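Local coordinates for protein ATP-dependent DNA helicase (Mycobacterium smegmatis, PDB 5V9X) that tracks 3'-to-5' along single-stranded DNA and unwinds RNA:DNA hybrids, using the energy of ATP hydrolysis, at residues 778-783 against 809-814; 813-818 against 822-827; 39-44 against 75-80. All blocks are in the same frame, centred on the assembly; numbering follows the deposited sequence.

Contact 1: residues 778-783 against 809-814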
loop_
_atom_site.group_PDB
_atom_site.type_symbol
_atom_site.label_atom_id
_atom_site.label_comp_id
_atom_site.label_asym_id
_atom_site.label_seq_id
_atom_site.Cartn_x
_atom_site.Cartn_y
_atom_site.Cartn_z
ATOM N N SER A 778 -10.524 9.728 13.631
ATOM C CA SER A 778 -10.691 9.158 12.297
ATOM C C SER A 778 -10.609 7.638 12.334
ATOM O O SER A 778 -11.452 6.946 11.750
ATOM C CB SER A 778 -9.640 9.728 11.345
ATOM O OG SER A 778 -9.848 11.111 11.119
ATOM N N ARG A 779 -9.599 7.097 13.016
ATOM C CA ARG A 779 -9.429 5.651 13.041
ATOM C C ARG A 779 -10.482 4.960 13.899
ATOM O O ARG A 779 -10.735 3.768 13.699
ATOM C CB ARG A 779 -8.020 5.297 13.518
ATOM C CG ARG A 779 -6.915 5.848 12.618
ATOM C CD ARG A 779 -7.086 5.387 11.175
ATOM N NE ARG A 779 -6.181 6.077 10.258
ATOM C CZ ARG A 779 -5.052 5.558 9.784
ATOM N NH1 ARG A 779 -4.683 4.334 10.136
ATOM N NH2 ARG A 779 -4.292 6.263 8.953
ATOM N N PHE A 780 -11.107 5.674 14.838
ATOM C CA PHE A 780 -12.259 5.103 15.532
ATOM C C PHE A 780 -13.455 4.989 14.595
ATOM O O PHE A 780 -14.232 4.033 14.686
ATOM C CB PHE A 780 -12.619 5.944 16.758
ATOM C CG PHE A 780 -13.801 5.417 17.530
ATOM C CD1 PHE A 780 -13.622 4.515 18.565
ATOM C CD2 PHE A 780 -15.092 5.829 17.223
ATOM C CE1 PHE A 780 -14.707 4.031 19.281
ATOM C CE2 PHE A 780 -16.180 5.346 17.930
ATOM C CZ PHE A 780 -15.988 4.447 18.961
ATOM N N ARG A 781 -13.625 5.962 13.696
ATOM C CA ARG A 781 -14.713 5.895 12.725
ATOM C C ARG A 781 -14.503 4.748 11.745
ATOM O O ARG A 781 -15.411 3.938 11.517
ATOM C CB ARG A 781 -14.833 7.223 11.976
ATOM C CG ARG A 781 -15.760 7.157 10.773
ATOM C CD ARG A 781 -15.683 8.415 9.927
ATOM N NE ARG A 781 -14.319 8.721 9.500
ATOM C CZ ARG A 781 -13.690 8.106 8.503
ATOM N NH1 ARG A 781 -14.294 7.137 7.828
ATOM N NH2 ARG A 781 -12.451 8.456 8.183
ATOM N N GLU A 782 -13.309 4.667 11.148
ATOM C CA GLU A 782 -13.024 3.592 10.201
ATOM C C GLU A 782 -13.149 2.225 10.866
ATOM O O GLU A 782 -13.616 1.264 10.243
ATOM C CB GLU A 782 -11.627 3.774 9.601
ATOM C CG GLU A 782 -11.428 5.068 8.817
ATOM C CD GLU A 782 -9.990 5.254 8.353
ATOM O OE1 GLU A 782 -9.142 4.393 8.676
ATOM O OE2 GLU A 782 -9.705 6.261 7.668
ATOM N N CYS A 783 -12.741 2.118 12.134
ATOM C CA CYS A 783 -12.857 0.848 12.844
ATOM C C CYS A 783 -14.316 0.496 13.114
ATOM O O CYS A 783 -14.742 -0.643 12.886
ATOM C CB CYS A 783 -12.066 0.897 14.152
ATOM S SG CYS A 783 -10.282 0.668 13.960
ATOM N N ALA A 809 -18.902 9.639 15.743
ATOM C CA ALA A 809 -18.595 10.634 16.765
ATOM C C ALA A 809 -19.591 10.557 17.914
ATOM O O ALA A 809 -19.206 10.583 19.088
ATOM C CB ALA A 809 -18.579 12.035 16.157
ATOM N N GLN A 810 -20.883 10.454 17.593
ATOM C CA GLN A 810 -21.895 10.302 18.630
ATOM C C GLN A 810 -21.746 8.988 19.386
ATOM O O GLN A 810 -22.195 8.890 20.535
ATOM C CB GLN A 810 -23.293 10.419 18.014
ATOM C CG GLN A 810 -23.742 11.863 17.801
ATOM C CD GLN A 810 -24.819 12.007 16.742
ATOM O OE1 GLN A 810 -25.194 11.038 16.080
ATOM N NE2 GLN A 810 -25.317 13.226 16.573
ATOM N N LEU A 811 -21.123 7.979 18.775
ATOM C CA LEU A 811 -20.855 6.734 19.487
ATOM C C LEU A 811 -19.613 6.849 20.362
ATOM O O LEU A 811 -19.588 6.320 21.479
ATOM C CB LEU A 811 -20.710 5.576 18.495
ATOM C CG LEU A 811 -20.205 4.227 19.022
ATOM C CD1 LEU A 811 -21.053 3.731 20.183
ATOM C CD2 LEU A 811 -20.173 3.193 17.902
ATOM N N LEU A 812 -18.576 7.538 19.876
ATOM C CA LEU A 812 -17.337 7.649 20.642
ATOM C C LEU A 812 -17.554 8.413 21.941
ATOM O O LEU A 812 -16.985 8.055 22.979
ATOM C CB LEU A 812 -16.253 8.324 19.804
ATOM C CG LEU A 812 -14.929 8.555 20.536
ATOM C CD1 LEU A 812 -14.338 7.234 21.006
ATOM C CD2 LEU A 812 -13.944 9.304 19.656
ATOM N N ASP A 813 -18.372 9.470 21.906
ATOM C CA ASP A 813 -18.678 10.216 23.124
ATOM C C ASP A 813 -19.288 9.328 24.199
ATOM O O ASP A 813 -19.206 9.661 25.385
ATOM C CB ASP A 813 -19.618 11.381 22.809
ATOM C CG ASP A 813 -18.950 12.464 21.979
ATOM O OD1 ASP A 813 -17.766 12.294 21.617
ATOM O OD2 ASP A 813 -19.610 13.486 21.691
ATOM N N ILE A 814 -19.896 8.210 23.810
ATOM C CA ILE A 814 -20.385 7.237 24.776
ATOM C C ILE A 814 -19.341 6.161 25.066
ATOM O O ILE A 814 -19.282 5.641 26.186
ATOM C CB ILE A 814 -21.698 6.613 24.274
ATOM C CG1 ILE A 814 -22.698 7.710 23.898
ATOM C CG2 ILE A 814 -22.296 5.682 25.320
ATOM C CD1 ILE A 814 -23.015 8.665 25.029
#

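Contact 2: residues 813-818 against 822-827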
loop_
_atom_site.group_PDB
_atom_site.type_symbol
_atom_site.label_atom_id
_atom_site.label_comp_id
_atom_site.label_asym_id
_atom_site.label_seq_id
_atom_site.Cartn_x
_atom_site.Cartn_y
_atom_site.Cartn_z
ATOM N N ASP A 813 -18.372 9.470 21.906
ATOM C CA ASP A 813 -18.678 10.216 23.124
ATOM C C ASP A 813 -19.288 9.328 24.199
ATOM O O ASP A 813 -19.206 9.661 25.385
ATOM C CB ASP A 813 -19.618 11.381 22.809
ATOM C CG ASP A 813 -18.950 12.464 21.979
ATOM O OD1 ASP A 813 -17.766 12.294 21.617
ATOM O OD2 ASP A 813 -19.610 13.486 21.691
ATOM N N ILE A 814 -19.896 8.210 23.810
ATOM C CA ILE A 814 -20.385 7.237 24.776
ATOM C C ILE A 814 -19.341 6.161 25.066
ATOM O O ILE A 814 -19.282 5.641 26.186
ATOM C CB ILE A 814 -21.698 6.613 24.274
ATOM C CG1 ILE A 814 -22.698 7.710 23.898
ATOM C CG2 ILE A 814 -22.296 5.682 25.320
ATOM C CD1 ILE A 814 -23.015 8.665 25.029
ATOM N N ALA A 815 -18.503 5.822 24.082
ATOM C CA ALA A 815 -17.515 4.765 24.269
ATOM C C ALA A 815 -16.314 5.229 25.083
ATOM O O ALA A 815 -15.665 4.405 25.735
ATOM C CB ALA A 815 -17.056 4.228 22.915
ATOM N N ARG A 816 -16.000 6.529 25.055
ATOM C CA ARG A 816 -14.944 7.056 25.914
ATOM C C ARG A 816 -15.195 6.717 27.375
ATOM O O ARG A 816 -14.248 6.579 28.157
ATOM C CB ARG A 816 -14.828 8.574 25.752
ATOM C CG ARG A 816 -14.337 9.055 24.394
ATOM C CD ARG A 816 -14.031 10.546 24.444
ATOM N NE ARG A 816 -13.670 11.099 23.141
ATOM C CZ ARG A 816 -12.458 11.016 22.603
ATOM N NH1 ARG A 816 -11.484 10.391 23.250
ATOM N NH2 ARG A 816 -12.220 11.554 21.414
ATOM N N LYS A 817 -16.467 6.580 27.761
ATOM C CA LYS A 817 -16.817 6.210 29.125
ATOM C C LYS A 817 -16.409 4.782 29.466
ATOM O O LYS A 817 -16.253 4.462 30.650
ATOM C CB LYS A 817 -18.322 6.380 29.341
ATOM C CG LYS A 817 -18.842 7.785 29.072
ATOM C CD LYS A 817 -20.362 7.824 29.120
ATOM C CE LYS A 817 -20.891 9.247 29.032
ATOM N NZ LYS A 817 -22.379 9.285 29.049
ATOM N N TYR A 818 -16.242 3.919 28.468
ATOM C CA TYR A 818 -15.863 2.523 28.685
ATOM C C TYR A 818 -14.520 2.272 28.016
ATOM O O TYR A 818 -14.467 2.017 26.799
ATOM C CB TYR A 818 -16.924 1.573 28.131
ATOM C CG TYR A 818 -18.344 1.936 28.513
ATOM C CD1 TYR A 818 -18.947 1.381 29.633
ATOM C CD2 TYR A 818 -19.081 2.831 27.748
ATOM C CE1 TYR A 818 -20.246 1.710 29.983
ATOM C CE2 TYR A 818 -20.377 3.167 28.090
ATOM C CZ TYR A 818 -20.956 2.604 29.207
ATOM O OH TYR A 818 -22.247 2.938 29.547
ATOM N N PRO A 822 -14.297 -2.651 22.772
ATOM C CA PRO A 822 -13.380 -3.225 21.771
ATOM C C PRO A 822 -13.043 -2.302 20.610
ATOM O O PRO A 822 -11.945 -2.416 20.048
ATOM C CB PRO A 822 -14.133 -4.475 21.298
ATOM C CG PRO A 822 -14.955 -4.869 22.474
ATOM C CD PRO A 822 -15.388 -3.577 23.118
ATOM N N ILE A 823 -13.939 -1.391 20.226
ATOM C CA ILE A 823 -13.610 -0.468 19.145
ATOM C C ILE A 823 -12.601 0.571 19.621
ATOM O O ILE A 823 -11.671 0.933 18.889
ATOM C CB ILE A 823 -14.883 0.188 18.583
ATOM C CG1 ILE A 823 -15.872 -0.888 18.140
ATOM C CG2 ILE A 823 -14.543 1.085 17.403
ATOM C CD1 ILE A 823 -15.312 -1.823 17.093
ATOM N N VAL A 824 -12.759 1.060 20.854
ATOM C CA VAL A 824 -11.764 1.965 21.424
ATOM C C VAL A 824 -10.412 1.268 21.524
ATOM O O VAL A 824 -9.374 1.836 21.164
ATOM C CB VAL A 824 -12.232 2.487 22.794
ATOM C CG1 VAL A 824 -11.140 3.326 23.442
ATOM C CG2 VAL A 824 -13.508 3.296 22.645
ATOM N N LEU A 825 -10.408 0.024 22.011
ATOM C CA LEU A 825 -9.164 -0.734 22.119
ATOM C C LEU A 825 -8.482 -0.867 20.763
ATOM O O LEU A 825 -7.267 -0.667 20.643
ATOM C CB LEU A 825 -9.442 -2.117 22.710
ATOM C CG LEU A 825 -10.037 -2.214 24.115
ATOM C CD1 LEU A 825 -10.300 -3.668 24.474
ATOM C CD2 LEU A 825 -9.121 -1.568 25.140
ATOM N N GLU A 826 -9.252 -1.201 19.725
ATOM C CA GLU A 826 -8.660 -1.433 18.412
ATOM C C GLU A 826 -8.206 -0.130 17.766
ATOM O O GLU A 826 -7.162 -0.093 17.104
ATOM C CB GLU A 826 -9.650 -2.171 17.510
ATOM C CG GLU A 826 -9.171 -2.362 16.080
ATOM C CD GLU A 826 -7.806 -3.029 15.989
ATOM O OE1 GLU A 826 -7.468 -3.848 16.871
ATOM O OE2 GLU A 826 -7.067 -2.732 15.025
ATOM N N ALA A 827 -8.974 0.947 17.943
ATOM C CA ALA A 827 -8.550 2.247 17.432
ATOM C C ALA A 827 -7.220 2.666 18.047
ATOM O O ALA A 827 -6.316 3.132 17.343
ATOM C CB ALA A 827 -9.629 3.295 17.704
#

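Contact 3: residues 39-44 against 75-80. With ANP (phosphoaminophosphonic acid-adenylate ester), chain C.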
loop_
_atom_site.group_PDB
_atom_site.type_symbol
_atom_site.label_atom_id
_atom_site.label_comp_id
_atom_site.label_asym_id
_atom_site.label_seq_id
_atom_site.Cartn_x
_atom_site.Cartn_y
_atom_site.Cartn_z
ATOM N N GLU A 39 6.869 -31.360 -22.809
ATOM C CA GLU A 39 7.172 -31.042 -24.200
ATOM C C GLU A 39 6.760 -29.618 -24.546
ATOM O O GLU A 39 7.461 -28.935 -25.300
ATOM C CB GLU A 39 6.495 -32.035 -25.146
ATOM C CG GLU A 39 6.785 -31.747 -26.620
ATOM C CD GLU A 39 6.496 -32.923 -27.531
ATOM O OE1 GLU A 39 5.331 -33.080 -27.954
ATOM O OE2 GLU A 39 7.437 -33.693 -27.824
ATOM N N TRP A 40 5.631 -29.150 -24.010
ATOM C CA TRP A 40 5.209 -27.786 -24.310
ATOM C C TRP A 40 6.199 -26.769 -23.758
ATOM O O TRP A 40 6.669 -25.888 -24.489
ATOM C CB TRP A 40 3.817 -27.495 -23.755
ATOM C CG TRP A 40 3.592 -26.017 -23.751
ATOM C CD1 TRP A 40 3.311 -25.234 -24.831
ATOM C CD2 TRP A 40 3.700 -25.131 -22.629
ATOM N NE1 TRP A 40 3.208 -23.919 -24.448
ATOM C CE2 TRP A 40 3.445 -23.828 -23.102
ATOM C CE3 TRP A 40 3.976 -25.314 -21.271
ATOM C CZ2 TRP A 40 3.459 -22.714 -22.265
ATOM C CZ3 TRP A 40 3.986 -24.207 -20.440
ATOM C CH2 TRP A 40 3.727 -22.925 -20.939
ATOM N N PHE A 41 6.513 -26.864 -22.462
ATOM C CA PHE A 41 7.401 -25.886 -21.843
ATOM C C PHE A 41 8.755 -25.845 -22.538
ATOM O O PHE A 41 9.382 -24.782 -22.614
ATOM C CB PHE A 41 7.571 -26.194 -20.352
ATOM C CG PHE A 41 8.237 -25.089 -19.576
ATOM C CD1 PHE A 41 9.619 -25.004 -19.504
ATOM C CD2 PHE A 41 7.479 -24.135 -18.918
ATOM C CE1 PHE A 41 10.229 -23.987 -18.798
ATOM C CE2 PHE A 41 8.086 -23.116 -18.205
ATOM C CZ PHE A 41 9.463 -23.043 -18.145
ATOM N N THR A 42 9.216 -26.984 -23.060
ATOM C CA THR A 42 10.483 -27.006 -23.782
ATOM C C THR A 42 10.382 -26.249 -25.102
ATOM O O THR A 42 11.321 -25.548 -25.496
ATOM C CB THR A 42 10.927 -28.451 -24.013
ATOM O OG1 THR A 42 11.222 -29.064 -22.752
ATOM C CG2 THR A 42 12.166 -28.506 -24.890
ATOM N N THR A 43 9.249 -26.368 -25.795
ATOM C CA THR A 43 9.066 -25.652 -27.051
ATOM C C THR A 43 8.714 -24.184 -26.851
ATOM O O THR A 43 8.710 -23.427 -27.829
ATOM C CB THR A 43 7.976 -26.322 -27.898
ATOM O OG1 THR A 43 6.717 -26.235 -27.221
ATOM C CG2 THR A 43 8.314 -27.782 -28.148
ATOM N N ALA A 44 8.428 -23.763 -25.619
ATOM C CA ALA A 44 8.021 -22.394 -25.331
ATOM C C ALA A 44 9.144 -21.539 -24.759
ATOM O O ALA A 44 9.223 -20.346 -25.069
ATOM C CB ALA A 44 6.839 -22.389 -24.356
ATOM N N LYS A 75 7.239 -16.184 -12.201
ATOM C CA LYS A 75 6.625 -16.723 -10.996
ATOM C C LYS A 75 5.207 -17.219 -11.247
ATOM O O LYS A 75 4.712 -18.050 -10.478
ATOM C CB LYS A 75 6.639 -15.671 -9.887
ATOM C CG LYS A 75 8.043 -15.270 -9.443
ATOM C CD LYS A 75 8.016 -14.440 -8.165
ATOM C CE LYS A 75 7.466 -13.042 -8.403
ATOM N NZ LYS A 75 8.388 -12.224 -9.238
ATOM N N THR A 76 4.549 -16.737 -12.304
ATOM C CA THR A 76 3.205 -17.211 -12.629
ATOM C C THR A 76 3.207 -18.703 -12.937
ATOM O O THR A 76 2.450 -19.475 -12.337
ATOM C CB THR A 76 2.638 -16.428 -13.815
ATOM O OG1 THR A 76 2.542 -15.039 -13.477
ATOM C CG2 THR A 76 1.263 -16.957 -14.200
ATOM N N LEU A 77 4.049 -19.128 -13.885
ATOM C CA LEU A 77 4.120 -20.547 -14.218
ATOM C C LEU A 77 4.710 -21.361 -13.076
ATOM O O LEU A 77 4.420 -22.557 -12.956
ATOM C CB LEU A 77 4.933 -20.756 -15.494
ATOM C CG LEU A 77 4.273 -20.319 -16.803
ATOM C CD1 LEU A 77 5.217 -20.522 -17.973
ATOM C CD2 LEU A 77 2.961 -21.053 -17.031
ATOM N N ALA A 78 5.543 -20.740 -12.237
ATOM C CA ALA A 78 6.037 -21.427 -11.048
ATOM C C ALA A 78 4.883 -21.880 -10.164
ATOM O O ALA A 78 4.876 -23.012 -9.669
ATOM C CB ALA A 78 6.984 -20.517 -10.266
ATOM N N ALA A 79 3.887 -21.014 -9.975
ATOM C CA ALA A 79 2.764 -21.341 -9.108
ATOM C C ALA A 79 1.678 -22.127 -9.831
ATOM O O ALA A 79 0.930 -22.872 -9.188
ATOM C CB ALA A 79 2.172 -20.063 -8.515
ATOM N N PHE A 80 1.579 -21.993 -11.152
ATOM C CA PHE A 80 0.452 -22.548 -11.891
ATOM C C PHE A 80 0.744 -23.888 -12.552
ATOM O O PHE A 80 -0.139 -24.751 -12.584
ATOM C CB PHE A 80 -0.019 -21.557 -12.962
ATOM C CG PHE A 80 -1.109 -20.632 -12.499
ATOM C CD1 PHE A 80 -2.423 -21.068 -12.433
ATOM C CD2 PHE A 80 -0.823 -19.325 -12.137
ATOM C CE1 PHE A 80 -3.430 -20.220 -12.011
ATOM C CE2 PHE A 80 -1.826 -18.472 -11.714
ATOM C CZ PHE A 80 -3.131 -18.919 -11.651
HETATM P PG ANP C . 6.205 -10.015 -11.602
HETATM O O1G ANP C . 6.205 -8.569 -11.981
HETATM O O2G ANP C . 4.743 -10.464 -11.222
HETATM O O3G ANP C . 7.167 -10.245 -10.365
HETATM P PB ANP C . 6.710 -12.550 -12.590
HETATM O O1B ANP C . 5.307 -12.975 -12.071
HETATM O O2B ANP C . 7.748 -12.882 -11.574
HETATM N N3B ANP C . 6.740 -10.913 -12.927
HETATM P PA ANP C . 5.899 -13.504 -14.999
HETATM O O1A ANP C . 5.003 -12.328 -15.138
HETATM O O2A ANP C . 5.173 -14.790 -14.608
HETATM O O3A ANP C . 7.028 -13.313 -13.903
HETATM O "O5'" ANP C . 6.713 -13.719 -16.338
HETATM C "C5'" ANP C . 7.532 -12.715 -17.026
HETATM C "C4'" ANP C . 7.454 -12.956 -18.514
HETATM O "O4'" ANP C . 8.352 -14.028 -18.903
HETATM C "C3'" ANP C . 6.079 -13.407 -18.986
HETATM O "O3'" ANP C . 5.912 -13.049 -20.349
HETATM C "C2'" ANP C . 6.175 -14.928 -18.864
HETATM O "O2'" ANP C . 5.075 -15.626 -19.467
HETATM C "C1'" ANP C . 7.605 -15.147 -19.365
HETATM N N9 ANP C . 8.279 -16.358 -18.884
HETATM C C8 ANP C . 7.887 -17.218 -17.891
HETATM N N7 ANP C . 8.722 -18.208 -17.679
HETATM C C5 ANP C . 9.729 -17.991 -18.607
HETATM C C6 ANP C . 10.915 -18.689 -18.900
HETATM N N6 ANP C . 11.301 -19.795 -18.259
HETATM N N1 ANP C . 11.702 -18.205 -19.889
HETATM C C2 ANP C . 11.321 -17.096 -20.531
HETATM N N3 ANP C . 10.225 -16.356 -20.342
HETATM C C4 ANP C . 9.468 -16.857 -19.358
#

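Contact 1: residues 778-783 against 809-814
Glu782 OE2 is gripped by two cations, Arg781 NH2 at 3.6 Å and the NE of Arg552, on a flank of helix 774-786 that does not face 809-814, whereas Phe780, on another side of the helix, carries the apolar contact with Leu811 and Leu812. The second carboxylate oxygen, Glu782 OE1, makes a long, purely electrostatic pairing with Arg779 NE at 3.8 Å; the oxygen lies well out of the guanidinium plane, and no N-H points at it. Arg781 is anchored further by Glu574 and by the carbonyl of Asp551, and Arg779 by Glu830. The network therefore ties helix 774-786 to other parts of the chain and plays no part in joining it to 809-814.

That joint is made by one ring. With CG anti to the backbone N (chi1 -180°), Phe780 extends its phenyl group to the other helix, and Leu812 lies over one face of it. Leu812 CD1 stands 3.6 Å from the centroid of the Phe780 ring and only 10° off its normal, a CH-pi contact over the middle of the face. Over the same face but nearer the ring's rim, Leu812 CB comes within 3.5 Å of Phe780 CE2. Leu811 comes to the ring edge instead, its CG lying 4.2 Å from Phe780 CZ near the ring plane. Leu811 also touches Leu519 and Leu790. The phenyl group thus sits in a buried seam where helix 774-786 meets both helix 801-815 and helix 822-835, with Ala815, Ile823 and Val824 also against it.

Contact 2: residues 813-818 against 822-827
Ala815 and Val824 bring the two backbones closest, with CA atoms 7.0 Å apart, at the place where a type I beta turn from Ala815 to Tyr818 lies on the way from helix 801-815 to helix 822-835. The turn is closed by a backbone hydrogen bond from Tyr818 N to Ala815 O, 2.8 Å long. No hydrogen bond crosses between the two segments.

What joins them is essentially one methyl against another. Val824 has CG1 anti to its backbone N (chi1 175°), which places CG2 beside the nitrogen and directs it at the turn; there it meets Ala815 CB at 3.7 Å. The same Val824 CG2 lies 3.9 Å from Ala815 O. Between Val824 CG2 and Tyr818 O the distance is 4.5 Å, so this one methyl rests against Ala815 and merely grazes the Tyr818 carbonyl. The small side chain at Ala815 allows the close approach, and its CB is also touched by Phe821, just ahead of the second helix.

The groups flanking the contact turn to other partners. The Tyr818 ring takes part in a cation-pi interaction with Lys510, and Arg816 NH1 donates to the carbonyl of Gly771. Pro822 and Ile823 pack on Leu506 of helix 497-508, and Glu826 forms a salt bridge with Arg829 one turn along its own helix. Pro822 stands in the first turn of helix 822-835, a position that suits a residue lacking an N-H. The arrangement is that of a tight helix-loop-helix, two successive helices joined by a short connection, with Ala815 and Val824 in contact next to it, within the DEAD/H-associated region of this helicase.

Contact 3: residues 39-44 against 75-80
Leu77 CD1 touches the ring edges of two aromatic residues of the N-terminal helix 35-44, lying 3.9 Å from Phe41 CE2 and 4.1 Å from Trp40 CH2. Both aromatic side chains start anti to the backbone N (chi1 165° for Trp40, -168° for Phe41), and this carries both rings across to helix 75-88. One face of the Trp40 ring is covered off-centre by Ala44 CB, and the Phe41 ring meets Trp56 edge-to-face.

The polar interactions belong to the nucleotide. Lys75 and Thr76 fit the end of a P-loop (Walker A motif), as expected of the first RecA-like domain of a helicase, and begin the helix on which Leu77 sits. Lys75, bent at its last two torsions, brings NZ between the beta and gamma groups of AMP-PNP, 2.5 Å from O2B and 2.6 Å from O3G; NZ also bonds to Ala69 O. Thr76 holds the alpha phosphate oxygen O2A doubly, through its N at 3.1 Å and its OG1 at 2.9 Å. The amide of Lys75 adds only weak bonds to O3A and O2B. Gln52 NE2 and Ala47 O also hydrogen-bond to AMP-PNP, and Gln52 is reminiscent of the Q motif of DEAD-box proteins.

At the base, Phe41 CZ lies 3.7 Å from adenine N6, which approaches the ring obliquely.

Contacts 1 and 2 are neighbours, with centres 8 Å apart, sharing Asp813 and Ile814 on helix 801-815. Phe780 of contact 1 continues into contact 2: its CE1 lies 3.5 Å from Ile823 CG2 and 3.6 Å from Val824 CG2, so helices 774-786, 801-815 and 822-835 form one three-helix cluster. The nearest atom of contact 1 is about 8 Å from the bound DNA, and that of contact 2 about 15 Å. Contact 3 is remote, its centre 51 Å from that of contact 1 and 53 Å from that of contact 2, across the chain's centre. It alone touches AMP-PNP, and its nearest atom is about 16 Å from the DNA.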